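Local coordinates for lipolytic protein G-D-S-L family (Chitinophaga pinensis, PDB 4Q7Q) that is of unconfirmed function but probably hydrolyses ester bonds, as a possible lipase of the GDSL family with the SGNH-hydrolase fold, at residues N81-G86 against N144-Y149; I127-R132 against Q155-F160; K4-V9 against K70-S75. One frame throughout, in Å; residues are numbered along the deposited sequence.

Contact 1: N81-G86 against N144-Y149; sequences NDWWQG and NAFGSY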
# COMPACT_ATOMS: atom_id res chain seq x y z
N ASN A 81 -1.48 -5.45 -4.06
CA ASN A 81 -0.97 -6.43 -5.02
C ASN A 81 -1.91 -7.62 -5.19
O ASN A 81 -1.99 -8.17 -6.28
CB ASN A 81 0.44 -6.87 -4.66
CG ASN A 81 1.43 -5.74 -4.74
OD1 ASN A 81 1.32 -4.87 -5.61
ND2 ASN A 81 2.40 -5.71 -3.83
N ASP A 82 -2.60 -7.99 -4.12
CA ASP A 82 -3.64 -9.01 -4.21
C ASP A 82 -4.71 -8.61 -5.21
O ASP A 82 -5.14 -9.42 -6.03
CB ASP A 82 -4.31 -9.22 -2.85
CG ASP A 82 -3.34 -9.65 -1.78
OD1 ASP A 82 -2.51 -8.81 -1.38
OD2 ASP A 82 -3.43 -10.81 -1.33
N TRP A 83 -5.13 -7.35 -5.13
CA TRP A 83 -6.10 -6.83 -6.09
C TRP A 83 -5.59 -6.92 -7.52
O TRP A 83 -6.29 -7.43 -8.41
CB TRP A 83 -6.49 -5.38 -5.75
CG TRP A 83 -7.28 -4.74 -6.86
CD1 TRP A 83 -8.61 -4.93 -7.13
CD2 TRP A 83 -6.80 -3.81 -7.84
NE1 TRP A 83 -8.98 -4.18 -8.23
CE2 TRP A 83 -7.88 -3.48 -8.68
CE3 TRP A 83 -5.55 -3.23 -8.10
CZ2 TRP A 83 -7.76 -2.60 -9.76
CZ3 TRP A 83 -5.42 -2.36 -9.16
CH2 TRP A 83 -6.53 -2.05 -9.98
N TRP A 84 -4.38 -6.43 -7.76
CA TRP A 84 -3.86 -6.44 -9.12
C TRP A 84 -3.71 -7.86 -9.66
O TRP A 84 -3.91 -8.11 -10.85
CB TRP A 84 -2.53 -5.67 -9.23
CG TRP A 84 -2.04 -5.69 -10.64
CD1 TRP A 84 -0.92 -6.31 -11.11
CD2 TRP A 84 -2.70 -5.14 -11.78
NE1 TRP A 84 -0.83 -6.15 -12.47
CE2 TRP A 84 -1.92 -5.44 -12.91
CE3 TRP A 84 -3.88 -4.40 -11.95
CZ2 TRP A 84 -2.27 -5.03 -14.19
CZ3 TRP A 84 -4.24 -4.00 -13.23
CH2 TRP A 84 -3.43 -4.31 -14.33
N GLN A 85 -3.40 -8.81 -8.78
CA GLN A 85 -3.20 -10.18 -9.23
C GLN A 85 -4.51 -10.95 -9.33
O GLN A 85 -4.52 -12.09 -9.81
CB GLN A 85 -2.18 -10.90 -8.33
CG GLN A 85 -0.79 -10.31 -8.51
CD GLN A 85 0.29 -11.01 -7.70
OE1 GLN A 85 0.16 -12.18 -7.35
NE2 GLN A 85 1.36 -10.28 -7.41
N GLY A 86 -5.61 -10.34 -8.90
CA GLY A 86 -6.91 -10.96 -9.02
C GLY A 86 -7.20 -12.03 -7.97
O GLY A 86 -8.07 -12.89 -8.19
N ASN A 144 3.48 -2.33 -15.94
CA ASN A 144 2.48 -1.30 -15.71
C ASN A 144 1.13 -1.91 -15.36
O ASN A 144 0.93 -3.11 -15.51
CB ASN A 144 2.40 -0.36 -16.92
CG ASN A 144 2.06 -1.10 -18.21
OD1 ASN A 144 0.93 -1.56 -18.39
ND2 ASN A 144 3.03 -1.20 -19.11
N ALA A 145 0.20 -1.08 -14.89
CA ALA A 145 -1.11 -1.55 -14.44
C ALA A 145 -2.10 -0.41 -14.50
O ALA A 145 -1.73 0.75 -14.36
CB ALA A 145 -1.02 -2.08 -13.02
N PHE A 146 -3.37 -0.73 -14.71
CA PHE A 146 -4.39 0.31 -14.69
C PHE A 146 -4.81 0.66 -13.28
O PHE A 146 -4.54 -0.09 -12.34
CB PHE A 146 -5.60 -0.06 -15.56
CG PHE A 146 -6.29 -1.34 -15.18
CD1 PHE A 146 -7.18 -1.38 -14.11
CD2 PHE A 146 -6.11 -2.49 -15.94
CE1 PHE A 146 -7.85 -2.55 -13.80
CE2 PHE A 146 -6.77 -3.66 -15.64
CZ PHE A 146 -7.64 -3.70 -14.57
N GLY A 147 -5.45 1.82 -13.13
CA GLY A 147 -5.83 2.33 -11.82
C GLY A 147 -7.08 1.71 -11.24
O GLY A 147 -7.81 0.98 -11.93
N SER A 148 -7.37 2.03 -9.99
CA SER A 148 -8.48 1.39 -9.28
C SER A 148 -9.86 1.95 -9.64
O SER A 148 -10.86 1.58 -9.04
CB SER A 148 -8.24 1.39 -7.75
OG SER A 148 -7.91 2.69 -7.27
N TYR A 149 -9.91 2.82 -10.64
CA TYR A 149 -11.17 3.21 -11.27
C TYR A 149 -11.79 2.04 -12.08
O TYR A 149 -12.96 2.10 -12.46
CB TYR A 149 -10.98 4.43 -12.18
CG TYR A 149 -9.92 4.21 -13.24
CD1 TYR A 149 -10.22 3.52 -14.42
CD2 TYR A 149 -8.62 4.67 -13.06
CE1 TYR A 149 -9.25 3.29 -15.38
CE2 TYR A 149 -7.65 4.45 -14.03
CZ TYR A 149 -7.97 3.76 -15.18
OH TYR A 149 -7.01 3.53 -16.14

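Contact 2: I127-R132 against Q155-F160; sequences ITPMQR and QTLEEF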
# COMPACT_ATOMS: atom_id res chain seq x y z
N ILE A 127 -3.96 -1.42 7.89
CA ILE A 127 -4.02 -0.26 7.01
C ILE A 127 -4.64 -0.67 5.69
O ILE A 127 -4.14 -1.58 5.04
CB ILE A 127 -2.61 0.31 6.76
CG1 ILE A 127 -1.90 0.58 8.09
CG2 ILE A 127 -2.68 1.56 5.89
CD1 ILE A 127 -0.55 1.20 7.93
N THR A 128 -5.73 -0.01 5.28
CA THR A 128 -6.34 -0.35 3.99
C THR A 128 -5.47 0.09 2.82
O THR A 128 -4.70 1.04 2.94
CB THR A 128 -7.73 0.31 3.80
OG1 THR A 128 -7.57 1.72 3.69
CG2 THR A 128 -8.66 -0.02 4.96
N PRO A 129 -5.60 -0.60 1.68
CA PRO A 129 -4.86 -0.11 0.52
C PRO A 129 -5.28 1.31 0.15
O PRO A 129 -6.44 1.71 0.31
CB PRO A 129 -5.28 -1.07 -0.59
CG PRO A 129 -5.65 -2.32 0.10
CD PRO A 129 -6.27 -1.89 1.42
N MSE A 130 -4.31 2.09 -0.32
CA MSE A 130 -4.60 3.39 -0.87
C MSE A 130 -5.16 3.21 -2.28
O MSE A 130 -4.86 2.23 -2.96
CB MSE A 130 -3.32 4.22 -0.93
CG MSE A 130 -3.54 5.68 -1.28
SE MSE A 130 -1.97 6.82 -1.01
CE MSE A 130 -1.00 6.35 -2.62
N GLN A 131 -5.98 4.16 -2.73
CA GLN A 131 -6.35 4.17 -4.13
C GLN A 131 -5.09 4.32 -4.98
O GLN A 131 -4.03 4.77 -4.51
CB GLN A 131 -7.37 5.27 -4.42
CG GLN A 131 -8.68 4.99 -3.72
CD GLN A 131 -9.78 5.97 -4.07
OE1 GLN A 131 -10.08 6.19 -5.25
NE2 GLN A 131 -10.39 6.55 -3.05
N ARG A 132 -5.18 3.90 -6.23
CA ARG A 132 -4.04 3.94 -7.12
C ARG A 132 -4.49 4.31 -8.51
O ARG A 132 -5.54 3.85 -8.98
CB ARG A 132 -3.33 2.58 -7.14
CG ARG A 132 -4.25 1.39 -7.33
CD ARG A 132 -3.52 0.07 -7.16
NE ARG A 132 -2.64 -0.24 -8.28
CZ ARG A 132 -1.85 -1.31 -8.34
NH1 ARG A 132 -1.82 -2.17 -7.32
NH2 ARG A 132 -1.10 -1.51 -9.41
N GLN A 155 -13.20 -7.62 -9.49
CA GLN A 155 -13.11 -7.06 -8.14
C GLN A 155 -12.62 -5.63 -8.14
O GLN A 155 -11.70 -5.28 -8.89
CB GLN A 155 -12.20 -7.91 -7.25
CG GLN A 155 -12.60 -9.36 -7.19
CD GLN A 155 -11.75 -10.17 -6.21
OE1 GLN A 155 -12.29 -10.83 -5.31
NE2 GLN A 155 -10.44 -10.14 -6.39
N THR A 156 -13.21 -4.79 -7.30
CA THR A 156 -12.70 -3.44 -7.10
C THR A 156 -11.69 -3.45 -5.98
O THR A 156 -11.73 -4.31 -5.10
CB THR A 156 -13.80 -2.45 -6.69
OG1 THR A 156 -14.30 -2.83 -5.41
CG2 THR A 156 -14.93 -2.43 -7.72
N LEU A 157 -10.79 -2.47 -5.98
CA LEU A 157 -9.83 -2.34 -4.90
C LEU A 157 -10.57 -2.01 -3.61
O LEU A 157 -10.16 -2.42 -2.52
CB LEU A 157 -8.78 -1.27 -5.23
CG LEU A 157 -7.67 -1.06 -4.20
CD1 LEU A 157 -6.89 -2.35 -3.93
CD2 LEU A 157 -6.73 0.03 -4.71
N GLU A 158 -11.69 -1.30 -3.74
CA GLU A 158 -12.49 -0.97 -2.57
C GLU A 158 -12.93 -2.21 -1.80
O GLU A 158 -13.03 -2.17 -0.57
CB GLU A 158 -13.70 -0.12 -2.95
CG GLU A 158 -14.45 0.35 -1.72
CD GLU A 158 -15.66 1.21 -2.04
OE1 GLU A 158 -16.13 1.18 -3.20
OE2 GLU A 158 -16.13 1.91 -1.12
N GLU A 159 -13.19 -3.31 -2.50
CA GLU A 159 -13.56 -4.55 -1.82
C GLU A 159 -12.46 -5.03 -0.88
O GLU A 159 -12.74 -5.60 0.18
CB GLU A 159 -13.85 -5.66 -2.81
CG GLU A 159 -15.10 -5.46 -3.60
CD GLU A 159 -15.30 -6.58 -4.59
OE1 GLU A 159 -15.48 -7.73 -4.15
OE2 GLU A 159 -15.24 -6.30 -5.80
N PHE A 160 -11.21 -4.80 -1.28
CA PHE A 160 -10.06 -5.16 -0.46
C PHE A 160 -9.98 -4.27 0.78
O PHE A 160 -9.74 -4.75 1.89
CB PHE A 160 -8.77 -5.11 -1.29
CG PHE A 160 -8.69 -6.19 -2.33
CD1 PHE A 160 -9.48 -6.14 -3.47
CD2 PHE A 160 -7.84 -7.28 -2.16
CE1 PHE A 160 -9.43 -7.15 -4.42
CE2 PHE A 160 -7.78 -8.29 -3.10
CZ PHE A 160 -8.57 -8.22 -4.23

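Contact 3: K4-V9 against K70-S75; sequences KELTWV and KADVYS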
# COMPACT_ATOMS: atom_id res chain seq x y z
N LYS A 4 9.88 5.33 26.94
CA LYS A 4 8.70 4.85 26.21
C LYS A 4 9.01 4.09 24.91
O LYS A 4 8.17 4.02 24.02
CB LYS A 4 7.73 6.00 25.93
CG LYS A 4 6.93 6.45 27.14
CD LYS A 4 5.96 7.56 26.75
CE LYS A 4 4.72 7.57 27.62
NZ LYS A 4 3.70 8.51 27.09
N GLU A 5 10.21 3.52 24.82
CA GLU A 5 10.62 2.84 23.59
C GLU A 5 9.73 1.66 23.25
O GLU A 5 9.48 0.79 24.08
CB GLU A 5 12.08 2.37 23.67
CG GLU A 5 12.48 1.49 22.49
CD GLU A 5 13.93 1.03 22.56
OE1 GLU A 5 14.82 1.89 22.72
OE2 GLU A 5 14.16 -0.20 22.46
N LEU A 6 9.23 1.66 22.02
CA LEU A 6 8.41 0.56 21.53
C LEU A 6 8.94 0.08 20.18
O LEU A 6 9.23 0.88 19.29
CB LEU A 6 6.95 0.99 21.38
CG LEU A 6 6.22 1.41 22.65
CD1 LEU A 6 4.84 1.96 22.30
CD2 LEU A 6 6.12 0.25 23.63
N THR A 7 9.07 -1.24 20.05
CA THR A 7 9.47 -1.83 18.78
C THR A 7 8.23 -2.03 17.92
O THR A 7 7.25 -2.65 18.35
CB THR A 7 10.19 -3.18 19.00
OG1 THR A 7 11.43 -2.95 19.70
CG2 THR A 7 10.49 -3.85 17.66
N TRP A 8 8.27 -1.50 16.71
CA TRP A 8 7.15 -1.53 15.78
C TRP A 8 7.55 -2.25 14.51
O TRP A 8 8.41 -1.78 13.77
CB TRP A 8 6.72 -0.10 15.45
CG TRP A 8 5.87 0.06 14.21
CD1 TRP A 8 4.90 -0.79 13.75
CD2 TRP A 8 5.95 1.13 13.27
NE1 TRP A 8 4.35 -0.30 12.59
CE2 TRP A 8 4.98 0.88 12.27
CE3 TRP A 8 6.73 2.29 13.17
CZ2 TRP A 8 4.79 1.73 11.18
CZ3 TRP A 8 6.53 3.14 12.10
CH2 TRP A 8 5.57 2.86 11.12
N VAL A 9 6.93 -3.40 14.27
CA VAL A 9 7.14 -4.15 13.04
C VAL A 9 6.10 -3.72 12.01
O VAL A 9 4.89 -3.85 12.24
CB VAL A 9 7.06 -5.68 13.27
CG1 VAL A 9 7.09 -6.44 11.96
CG2 VAL A 9 8.20 -6.12 14.17
N LYS A 70 9.48 -10.82 17.97
CA LYS A 70 8.56 -10.30 18.97
C LYS A 70 8.71 -8.78 19.07
O LYS A 70 9.83 -8.26 19.17
CB LYS A 70 8.84 -10.96 20.32
CG LYS A 70 7.89 -10.56 21.43
CD LYS A 70 8.27 -11.25 22.73
CE LYS A 70 7.26 -10.99 23.84
NZ LYS A 70 7.52 -11.86 25.03
N ALA A 71 7.58 -8.09 19.04
CA ALA A 71 7.58 -6.63 19.07
C ALA A 71 6.34 -6.13 19.79
O ALA A 71 5.42 -6.91 20.08
CB ALA A 71 7.63 -6.06 17.66
N ASP A 72 6.29 -4.83 20.05
CA ASP A 72 5.25 -4.25 20.88
C ASP A 72 4.01 -3.90 20.07
O ASP A 72 2.89 -3.92 20.59
CB ASP A 72 5.77 -2.99 21.59
CG ASP A 72 6.97 -3.28 22.47
OD1 ASP A 72 6.80 -4.02 23.45
OD2 ASP A 72 8.07 -2.76 22.18
N VAL A 73 4.21 -3.55 18.81
CA VAL A 73 3.11 -3.22 17.92
C VAL A 73 3.44 -3.67 16.51
O VAL A 73 4.59 -3.59 16.08
CB VAL A 73 2.78 -1.70 17.95
CG1 VAL A 73 4.02 -0.87 17.66
CG2 VAL A 73 1.67 -1.34 16.97
N TYR A 74 2.43 -4.18 15.82
CA TYR A 74 2.56 -4.59 14.43
C TYR A 74 1.54 -3.83 13.60
O TYR A 74 0.37 -3.71 13.99
CB TYR A 74 2.29 -6.09 14.29
CG TYR A 74 3.25 -6.98 15.05
CD1 TYR A 74 3.15 -7.13 16.43
CD2 TYR A 74 4.25 -7.69 14.39
CE1 TYR A 74 4.02 -7.96 17.13
CE2 TYR A 74 5.13 -8.52 15.08
CZ TYR A 74 5.01 -8.65 16.46
OH TYR A 74 5.86 -9.46 17.17
N SER A 75 1.97 -3.30 12.46
CA SER A 75 1.02 -2.81 11.47
C SER A 75 1.05 -3.72 10.25
O SER A 75 2.09 -4.33 9.93
CB SER A 75 1.28 -1.35 11.07
OG SER A 75 2.58 -1.17 10.54

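Contact 1: N81-G86 against N144-Y149
W84 drives the edge of its six-membered ring into the face of F146, an edge-to-face aromatic pair with centroids 4.8 Å apart and planes at 77°. The touching atom is W84 CZ3, which stands over the centre of the F146 ring, 3.5 Å from F146 CE2. F146 reaches this place with CG between its own backbone N and carbonyl carbon (chi1 59°), a crowded position. W83 meets the same phenyl ring more loosely: W83 CZ2 lies 4.0 Å from F146 CE1, and although the planes are nearly perpendicular the pair is neither a stack nor edge-to-face.

A CH-pi contact adds a second grip on W84. The methyl of A145 sits over one face of its indole, CB 3.4 Å from the centroid of the six-membered ring and only 10° off the normal.

W83, W84 and F146 together form an aromatic cluster joining the last turn of helix 80-85, which ends in a Schellman motif at G86, to the loop after strand 144-145; A145 brings in the strand itself. K152 makes a cation-pi contact with W84 and also bonds to the backbone O of that residue.

Backbone atoms of 146-148 line the far end of W83. The carbonyl O of F146 lies at the ring edge, near its plane, 3.7 Å from W83 CH2, and G147 O and S148 CA come in obliquely, the latter 4.0 Å from W83 CH2. The indole N-H of W83 is bonded to Q155 O, while S148 OG is held by R132 O.

Contact 2: I127-R132 against Q155-F160
L157 presents its two methyl groups to separate parts of the loop 127-132. CD1 packs against the ring of P129, 3.9 Å from P129 CB, while CD2 faces the backbone and side chain farther along. With CG anti to the backbone N (chi1 -177°), the isobutyl fork is carried from the first helical turn toward the loop. A looser apolar touch, P129 CG to F160 CB at 4.4 Å, extends the packing one turn along the helix.

CD2 of L157 meets the chain through a backbone oxygen and an aliphatic side-chain carbon: it lies 3.4 Å from the carbonyl O of M130, a selenomethionine, and 3.9 Å from R132 CG. The aliphatic part of R132 crosses L157 at about a right angle, leaving the guanidinium to bond through NH1 to T80 OG1.

At the helix start T156, the N-cap, and E159 form a capping box. T156 N donates to E159 OE2 at 2.9 Å, coming from above the carboxylate plane, and in return E159 N donates to T156 OG1 at 3.2 Å. The reciprocal pair ties down the backbone N-H groups of both residues.

The loop leaves central-sheet strand 123-127 and leads to strand 135-136, passing the start of helix 157-171; helix 80-85 flanks both, its W83 touching R132, L157 and F160.

Contact 3: K4-V9 against K70-S75
V9 and Y74 pack side by side, pointing the same way, with V9 CB 3.6 Å from Y74 CD2. V9 CG2 meets A71 CB at 3.5 Å. W8 and V73 occupy the opposite face of the sheet, where W8 CB rests 3.6 Å from V73 CG1.

Between these layers runs a parallel pairing, W8 beside V73 and V9 beside Y74. V9 N donates to V73 O, and V9 O accepts from S75 N. The indole adds a side-chain bond: W8 NE1 donates to S75 OG at 2.8 Å, the hydroxyl in the ring plane. S75 OG is placed there by chi1 of 59°, between its backbone N and carbonyl carbon.

Near the strand starts, T7 O accepts two bonds, from D72 N and V73 N. D72 returns the grip, OD2 using its anti lone pair to accept from T7 N at 2.8 Å (164°). The L6 side chain crosses that of D72 at about a right angle, L6 CD2 3.8 Å from D72 CG.

Strands 6-12 and 73-77 are neighbours in the five-stranded parallel sheet, with 44-50 beyond 6-12 and 123-127 beyond 73-77; helix 241-257 covers W8 and V73, its F255 meeting the indole edge-to-face.

In the fold
Contact 3 comes first along the chain and joins two central strands of the parallel sheet; contacts 1 and 2 follow, with their segments alternating. The centres of contacts 1 and 2 are 9 Å apart, and they touch through W83 with the start of helix 157-171 and through S148 with R132. Contact 3 lies about 31 Å from contact 1 and 26 Å from contact 2, centre to centre, on the other side of the chain's centre from contact 1. Strand 73-77 nevertheless leads on to helix 80-85, and strand 123-127 to the loop of contact 2. Contact 3 pairs strands near their N-termini; contacts 1 and 2 pack loops and helices beyond the C-termini of 73-77 and 123-127.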